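Local atomic coordinates of RctB replication initiator protein (Vibrio cholerae, PDB entry 5UBE), a protein that initiates replication of the second chromosome of the cholera pathogen, resembles plasmid initiators, and probably binds DNA through its helix-turn-helix domain. Residues R7-K10 with L11-H15; G61-T65 with T66-D70. One frame throughout, in Å; residues are numbered along the deposited sequence.

How the contacts relate
Contact 1, in the loop ahead of strand 20-22, and contact 2, where strand 62-64 runs into helix 65-71, are centred about 13 Å apart and meet through side chains. R13, at the end of the cis-proline turn of contact 1, supplies most of the join. Its NH1 stands 3.3 Å from OE1 of E67, a long, weak ion pair with the capping carboxylate of contact 2, and its NH2 lies 3.1 Å from the backbone O of L62. The other join is apolar, with CD1 of I9 4.0 Å from CD1 of L62. Through these residues the N-terminal stretch lies against strand 62-64, one of the two outermost strands of the sheet.

Contact 1: R7-K10 with L11-H15; sequences RLIK and LPRTH
A tight turn over a cis-proline runs from K10 to R13, with L11 and P12 at its two corners. The peptide before P12 is cis, and this reverses the chain enough to bring N of R13 back to O of K10. That closing hydrogen bond is weak, 3.4 Å long and bent to 132° at the hydrogen, so the cis peptide probably sets much of the shape. The side chain of R13 folds in beside the same carbonyl, its CB 3.5 Å and its CG 3.6 Å from O of K10. I9 adds a methyl to the same CB: CG2, placed anti to the backbone N, crosses R13 at a slant and lies 3.7 Å from CB of R13. At the corner, N of L11 is buried and has no hydrogen-bond partner in the model. The charged ends go elsewhere. R13, bent at chi2, sends its guanidinium away from the turn into a salt bridge with D60, and K10 pairs with E103. Backbone bonds between I9 and R100 tie the preceding stretch to strand 94-100. With the cis peptide between its two corners and psi of P12 near 0°, this is a turn of the type VIa kind, L11 somewhat more extended than the standard form.

Contact 2: G61-T65 with T66-D70; sequences GLVST and TELID
S64 and E67 reach past each other in opposite directions, each side chain serving the other's backbone NH. OG of S64 takes the NH of E67 at 3.2 Å in a nearly straight bond (161° at the hydrogen). Its first torsion of 63° sets OG between its own backbone N and carbonyl carbon, on the side of the helix start. In return E67 doubles back along the strand, CG anti to its carbonyl carbon and the chain extended beyond, until OE1 accepts from N of S64 at 3.1 Å. The donor comes to the anti side of the carboxylate, 30° out of its plane. The two side chains lie close alongside, with OG of S64 3.2 Å from CG of E67. Besides this bond, OE1 also faces R13, and OE2 makes a salt bridge to R54, so the carboxylate is held from several directions; its place at the helix N-terminus would probably favour the negative charge. This reciprocal pair is a capping box with S64 as N-cap, at the start of helix 65-71, probably the first helix of the helix-turn-helix. On the inner side V63 and L68 meet at about a right angle, CG1 of V63 touching CD2 of L68 at 3.6 Å. CG of L68 also covers O of S64 at 3.3 Å, an oxygen that accepts from N of L68 at 3.0 Å. The next bond of the helix, N of I69 to O of T65, measures 2.9 Å, and CG1 of I69 lies beside that oxygen. Beyond V63, L68 packs into L47, L50 and I51 of helix 42-55 and I81 of helix 78-91, while OG1 of T66 turns to O of K16 and to R78.

Contact 1: R7-K10 with L11-H15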
ATOM      1  N   ARG A   7     -12.763   2.428  -8.058  1.00 71.17           N
ATOM      2  CA  ARG A   7     -13.478   1.186  -8.343  1.00 74.31           C
ATOM      3  C   ARG A   7     -12.828   0.463  -9.509  1.00 68.82           C
ATOM      4  O   ARG A   7     -12.764  -0.764  -9.540  1.00 70.50           O
ATOM      5  CB  ARG A   7     -14.955   1.455  -8.660  1.00 64.42           C
ATOM      6  CG  ARG A   7     -15.821   1.855  -7.456  1.00 74.78           C
ATOM      7  CD  ARG A   7     -16.345   0.645  -6.687  1.00 65.51           C
ATOM      8  NE  ARG A   7     -17.105  -0.265  -7.541  1.00 76.22           N
ATOM      9  CZ  ARG A   7     -17.696  -1.378  -7.114  1.00 79.37           C
ATOM     10  NH1 ARG A   7     -17.622  -1.723  -5.835  1.00 81.25           N
ATOM     11  NH2 ARG A   7     -18.364  -2.149  -7.964  1.00 67.97           N
ATOM     12  N   LEU A   8     -12.333   1.242 -10.467  1.00 70.48           N
ATOM     13  CA  LEU A   8     -11.893   0.719 -11.756  1.00 64.41           C
ATOM     14  C   LEU A   8     -10.492   1.243 -12.047  1.00 69.98           C
ATOM     15  O   LEU A   8     -10.302   2.449 -12.246  1.00 72.86           O
ATOM     16  CB  LEU A   8     -12.886   1.117 -12.848  1.00 72.93           C
ATOM     17  CG  LEU A   8     -12.764   0.529 -14.249  1.00 79.58           C
ATOM     18  CD1 LEU A   8     -14.146   0.391 -14.876  1.00 72.96           C
ATOM     19  CD2 LEU A   8     -11.889   1.423 -15.100  1.00 81.42           C
ATOM     20  N   ILE A   9      -9.518   0.336 -12.086  1.00 57.65           N
ATOM     21  CA  ILE A   9      -8.115   0.708 -12.239  1.00 49.94           C
ATOM     22  C   ILE A   9      -7.820   0.957 -13.711  1.00 50.77           C
ATOM     23  O   ILE A   9      -7.873   0.036 -14.533  1.00 56.40           O
ATOM     24  CB  ILE A   9      -7.187  -0.376 -11.672  1.00 46.03           C
ATOM     25  CG1 ILE A   9      -7.516  -0.641 -10.206  1.00 44.82           C
ATOM     26  CG2 ILE A   9      -5.727   0.049 -11.797  1.00 40.59           C
ATOM     27  CD1 ILE A   9      -7.324   0.571  -9.319  1.00 40.82           C
ATOM     28  N   LYS A  10      -7.466   2.194 -14.037  1.00 63.31           N
ATOM     29  CA  LYS A  10      -7.288   2.599 -15.422  1.00 66.35           C
ATOM     30  C   LYS A  10      -5.836   2.448 -15.856  1.00 61.05           C
ATOM     31  O   LYS A  10      -4.914   2.397 -15.034  1.00 46.92           O
ATOM     32  CB  LYS A  10      -7.749   4.044 -15.625  1.00 61.52           C
ATOM     33  CG  LYS A  10      -9.176   4.304 -15.166  1.00 73.12           C
ATOM     34  CD  LYS A  10      -9.646   5.707 -15.533  1.00 82.19           C
ATOM     35  CE  LYS A  10     -10.063   5.795 -16.993  1.00 73.88           C
ATOM     36  NZ  LYS A  10     -11.245   4.933 -17.283  1.00 77.11           N
ATOM     37  N   LEU A  11      -5.653   2.361 -17.176  1.00 55.56           N
ATOM     38  CA  LEU A  11      -4.335   2.293 -17.779  1.00 51.72           C
ATOM     39  C   LEU A  11      -3.521   3.526 -17.392  1.00 48.14           C
ATOM     40  O   LEU A  11      -4.084   4.568 -17.055  1.00 49.28           O
ATOM     41  CB  LEU A  11      -4.463   2.188 -19.300  1.00 44.07           C
ATOM     42  CG  LEU A  11      -4.801   0.805 -19.869  1.00 58.44           C
ATOM     43  CD1 LEU A  11      -3.908  -0.269 -19.249  1.00 60.96           C
ATOM     44  CD2 LEU A  11      -6.270   0.442 -19.708  1.00 61.60           C
ATOM     45  N   PRO A  12      -2.181   3.438 -17.431  1.00 45.14           N
ATOM     46  CA  PRO A  12      -1.333   2.334 -17.897  1.00 41.77           C
ATOM     47  C   PRO A  12      -1.157   1.169 -16.904  1.00 50.13           C
ATOM     48  O   PRO A  12      -0.445   0.217 -17.241  1.00 42.49           O
ATOM     49  CB  PRO A  12       0.006   3.028 -18.144  1.00 48.42           C
ATOM     50  CG  PRO A  12       0.035   4.119 -17.125  1.00 46.68           C
ATOM     51  CD  PRO A  12      -1.382   4.594 -16.985  1.00 44.89           C
ATOM     52  N   ARG A  13      -1.781   1.242 -15.724  1.00 45.35           N
ATOM     53  CA  ARG A  13      -1.684   0.157 -14.752  1.00 43.37           C
ATOM     54  C   ARG A  13      -2.219  -1.141 -15.340  1.00 46.25           C
ATOM     55  O   ARG A  13      -3.198  -1.137 -16.092  1.00 40.84           O
ATOM     56  CB  ARG A  13      -2.469   0.508 -13.484  1.00 45.34           C
ATOM     57  CG  ARG A  13      -2.063   1.822 -12.841  1.00 44.28           C
ATOM     58  CD  ARG A  13      -1.262   1.596 -11.587  1.00 38.35           C
ATOM     59  NE  ARG A  13      -0.972   2.840 -10.883  1.00 37.03           N
ATOM     60  CZ  ARG A  13       0.235   3.176 -10.434  1.00 42.38           C
ATOM     61  NH1 ARG A  13       1.263   2.351 -10.597  1.00 37.64           N
ATOM     62  NH2 ARG A  13       0.412   4.330  -9.807  1.00 36.23           N
ATOM     63  N   THR A  14      -1.544  -2.253 -15.012  1.00 38.18           N
ATOM     64  CA  THR A  14      -1.934  -3.610 -15.398  1.00 43.19           C
ATOM     65  C   THR A  14      -1.625  -4.554 -14.242  1.00 41.82           C
ATOM     66  O   THR A  14      -1.193  -4.128 -13.165  1.00 39.96           O
ATOM     67  CB  THR A  14      -1.192  -4.113 -16.651  1.00 45.90           C
ATOM     68  OG1 THR A  14       0.174  -4.395 -16.313  1.00 40.75           O
ATOM     69  CG2 THR A  14      -1.242  -3.095 -17.781  1.00 45.29           C
ATOM     70  N   HIS A  15      -1.822  -5.857 -14.479  1.00 44.37           N
ATOM     71  CA  HIS A  15      -1.530  -6.845 -13.442  1.00 47.33           C
ATOM     72  C   HIS A  15      -0.058  -6.824 -13.059  1.00 38.44           C
ATOM     73  O   HIS A  15       0.286  -7.069 -11.898  1.00 33.55           O
ATOM     74  CB  HIS A  15      -1.916  -8.253 -13.905  1.00 54.04           C
ATOM     75  CG  HIS A  15      -3.392  -8.466 -14.052  1.00 52.64           C
ATOM     76  ND1 HIS A  15      -4.162  -9.053 -13.072  1.00 54.20           N
ATOM     77  CD2 HIS A  15      -4.236  -8.183 -15.074  1.00 58.59           C
ATOM     78  CE1 HIS A  15      -5.417  -9.117 -13.480  1.00 61.23           C
ATOM     79  NE2 HIS A  15      -5.488  -8.595 -14.693  1.00 54.19           N
TER

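Contact 2: G61-T65 with T66-D70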
ATOM      1  N   GLY A  61      -3.255   8.653  -7.804  1.00 26.50           N
ATOM      2  CA  GLY A  61      -3.723   8.301  -6.485  1.00 36.03           C
ATOM      3  C   GLY A  61      -3.286   6.939  -6.017  1.00 28.94           C
ATOM      4  O   GLY A  61      -3.745   6.490  -4.964  1.00 31.59           O
ATOM      5  N   LEU A  62      -2.425   6.258  -6.769  1.00 30.03           N
ATOM      6  CA  LEU A  62      -2.001   4.909  -6.418  1.00 29.49           C
ATOM      7  C   LEU A  62      -0.483   4.822  -6.411  1.00 30.91           C
ATOM      8  O   LEU A  62       0.213   5.635  -7.030  1.00 31.85           O
ATOM      9  CB  LEU A  62      -2.558   3.867  -7.394  1.00 33.08           C
ATOM     10  CG  LEU A  62      -4.037   3.959  -7.759  1.00 29.17           C
ATOM     11  CD1 LEU A  62      -4.312   3.225  -9.059  1.00 33.50           C
ATOM     12  CD2 LEU A  62      -4.909   3.416  -6.622  1.00 28.16           C
ATOM     13  N   VAL A  63       0.006   3.814  -5.685  1.00 37.35           N
ATOM     14  CA  VAL A  63       1.393   3.357  -5.689  1.00 34.29           C
ATOM     15  C   VAL A  63       1.364   1.836  -5.779  1.00 33.71           C
ATOM     16  O   VAL A  63       0.603   1.190  -5.059  1.00 28.63           O
ATOM     17  CB  VAL A  63       2.151   3.800  -4.421  1.00 36.34           C
ATOM     18  CG1 VAL A  63       3.524   3.137  -4.367  1.00 30.84           C
ATOM     19  CG2 VAL A  63       2.286   5.311  -4.379  1.00 37.08           C
ATOM     20  N   SER A  64       2.159   1.256  -6.670  1.00 32.61           N
ATOM     21  CA  SER A  64       2.111  -0.194  -6.820  1.00 29.29           C
ATOM     22  C   SER A  64       3.300  -0.825  -6.103  1.00 28.45           C
ATOM     23  O   SER A  64       4.282  -0.150  -5.788  1.00 32.53           O
ATOM     24  CB  SER A  64       2.095  -0.581  -8.302  1.00 28.75           C
ATOM     25  OG  SER A  64       3.287  -0.168  -8.931  1.00 28.68           O
ATOM     26  N   THR A  65       3.191  -2.130  -5.810  1.00 35.29           N
ATOM     27  CA  THR A  65       4.357  -2.849  -5.282  1.00 32.72           C
ATOM     28  C   THR A  65       5.523  -2.810  -6.272  1.00 26.02           C
ATOM     29  O   THR A  65       6.691  -2.768  -5.861  1.00 26.82           O
ATOM     30  CB  THR A  65       3.987  -4.297  -4.913  1.00 29.20           C
ATOM     31  OG1 THR A  65       3.351  -4.947  -6.020  1.00 41.34           O
ATOM     32  CG2 THR A  65       3.040  -4.301  -3.768  1.00 29.60           C
ATOM     33  N   THR A  66       5.237  -2.767  -7.577  1.00 25.59           N
ATOM     34  CA  THR A  66       6.324  -2.654  -8.554  1.00 32.47           C
ATOM     35  C   THR A  66       7.083  -1.346  -8.366  1.00 36.73           C
ATOM     36  O   THR A  66       8.319  -1.326  -8.364  1.00 30.88           O
ATOM     37  CB  THR A  66       5.781  -2.768  -9.982  1.00 38.68           C
ATOM     38  OG1 THR A  66       5.412  -4.132 -10.236  1.00 35.63           O
ATOM     39  CG2 THR A  66       6.847  -2.338 -11.020  1.00 36.66           C
ATOM     40  N   GLU A  67       6.357  -0.243  -8.178  1.00 34.69           N
ATOM     41  CA  GLU A  67       7.007   1.039  -7.926  1.00 34.74           C
ATOM     42  C   GLU A  67       7.753   1.025  -6.598  1.00 29.61           C
ATOM     43  O   GLU A  67       8.782   1.699  -6.460  1.00 31.88           O
ATOM     44  CB  GLU A  67       5.959   2.174  -7.972  1.00 28.66           C
ATOM     45  CG  GLU A  67       5.268   2.305  -9.338  1.00 36.08           C
ATOM     46  CD  GLU A  67       4.165   3.370  -9.381  1.00 30.55           C
ATOM     47  OE1 GLU A  67       3.398   3.495  -8.408  1.00 38.18           O
ATOM     48  OE2 GLU A  67       4.063   4.085 -10.395  1.00 52.90           O
ATOM     49  N   LEU A  68       7.243   0.286  -5.610  1.00 25.29           N
ATOM     50  CA  LEU A  68       7.936   0.190  -4.328  1.00 29.31           C
ATOM     51  C   LEU A  68       9.282  -0.508  -4.477  1.00 37.70           C
ATOM     52  O   LEU A  68      10.289  -0.058  -3.913  1.00 30.37           O
ATOM     53  CB  LEU A  68       7.068  -0.541  -3.304  1.00 31.72           C
ATOM     54  CG  LEU A  68       5.811   0.207  -2.834  1.00 33.43           C
ATOM     55  CD1 LEU A  68       5.143  -0.519  -1.692  1.00 27.70           C
ATOM     56  CD2 LEU A  68       6.114   1.652  -2.433  1.00 34.99           C
ATOM     57  N   ILE A  69       9.313  -1.618  -5.217  1.00 33.45           N
ATOM     58  CA  ILE A  69      10.581  -2.277  -5.521  1.00 38.63           C
ATOM     59  C   ILE A  69      11.558  -1.282  -6.131  1.00 34.03           C
ATOM     60  O   ILE A  69      12.683  -1.107  -5.649  1.00 36.32           O
ATOM     61  CB  ILE A  69      10.345  -3.477  -6.455  1.00 32.77           C
ATOM     62  CG1 ILE A  69       9.571  -4.574  -5.710  1.00 30.91           C
ATOM     63  CG2 ILE A  69      11.683  -4.014  -7.003  1.00 35.21           C
ATOM     64  CD1 ILE A  69       8.974  -5.620  -6.648  1.00 36.23           C
ATOM     65  N   ASP A  70      11.128  -0.593  -7.190  1.00 31.36           N
ATOM     66  CA  ASP A  70      12.008   0.351  -7.866  1.00 32.84           C
ATOM     67  C   ASP A  70      12.465   1.477  -6.943  1.00 40.30           C
ATOM     68  O   ASP A  70      13.584   1.978  -7.094  1.00 39.17           O
ATOM     69  CB  ASP A  70      11.307   0.897  -9.113  1.00 43.48           C
ATOM     70  CG  ASP A  70      11.083  -0.185 -10.178  1.00 49.76           C
ATOM     71  OD1 ASP A  70      11.320  -1.387  -9.879  1.00 45.07           O
ATOM     72  OD2 ASP A  70      10.683   0.163 -11.310  1.00 50.95           O
TER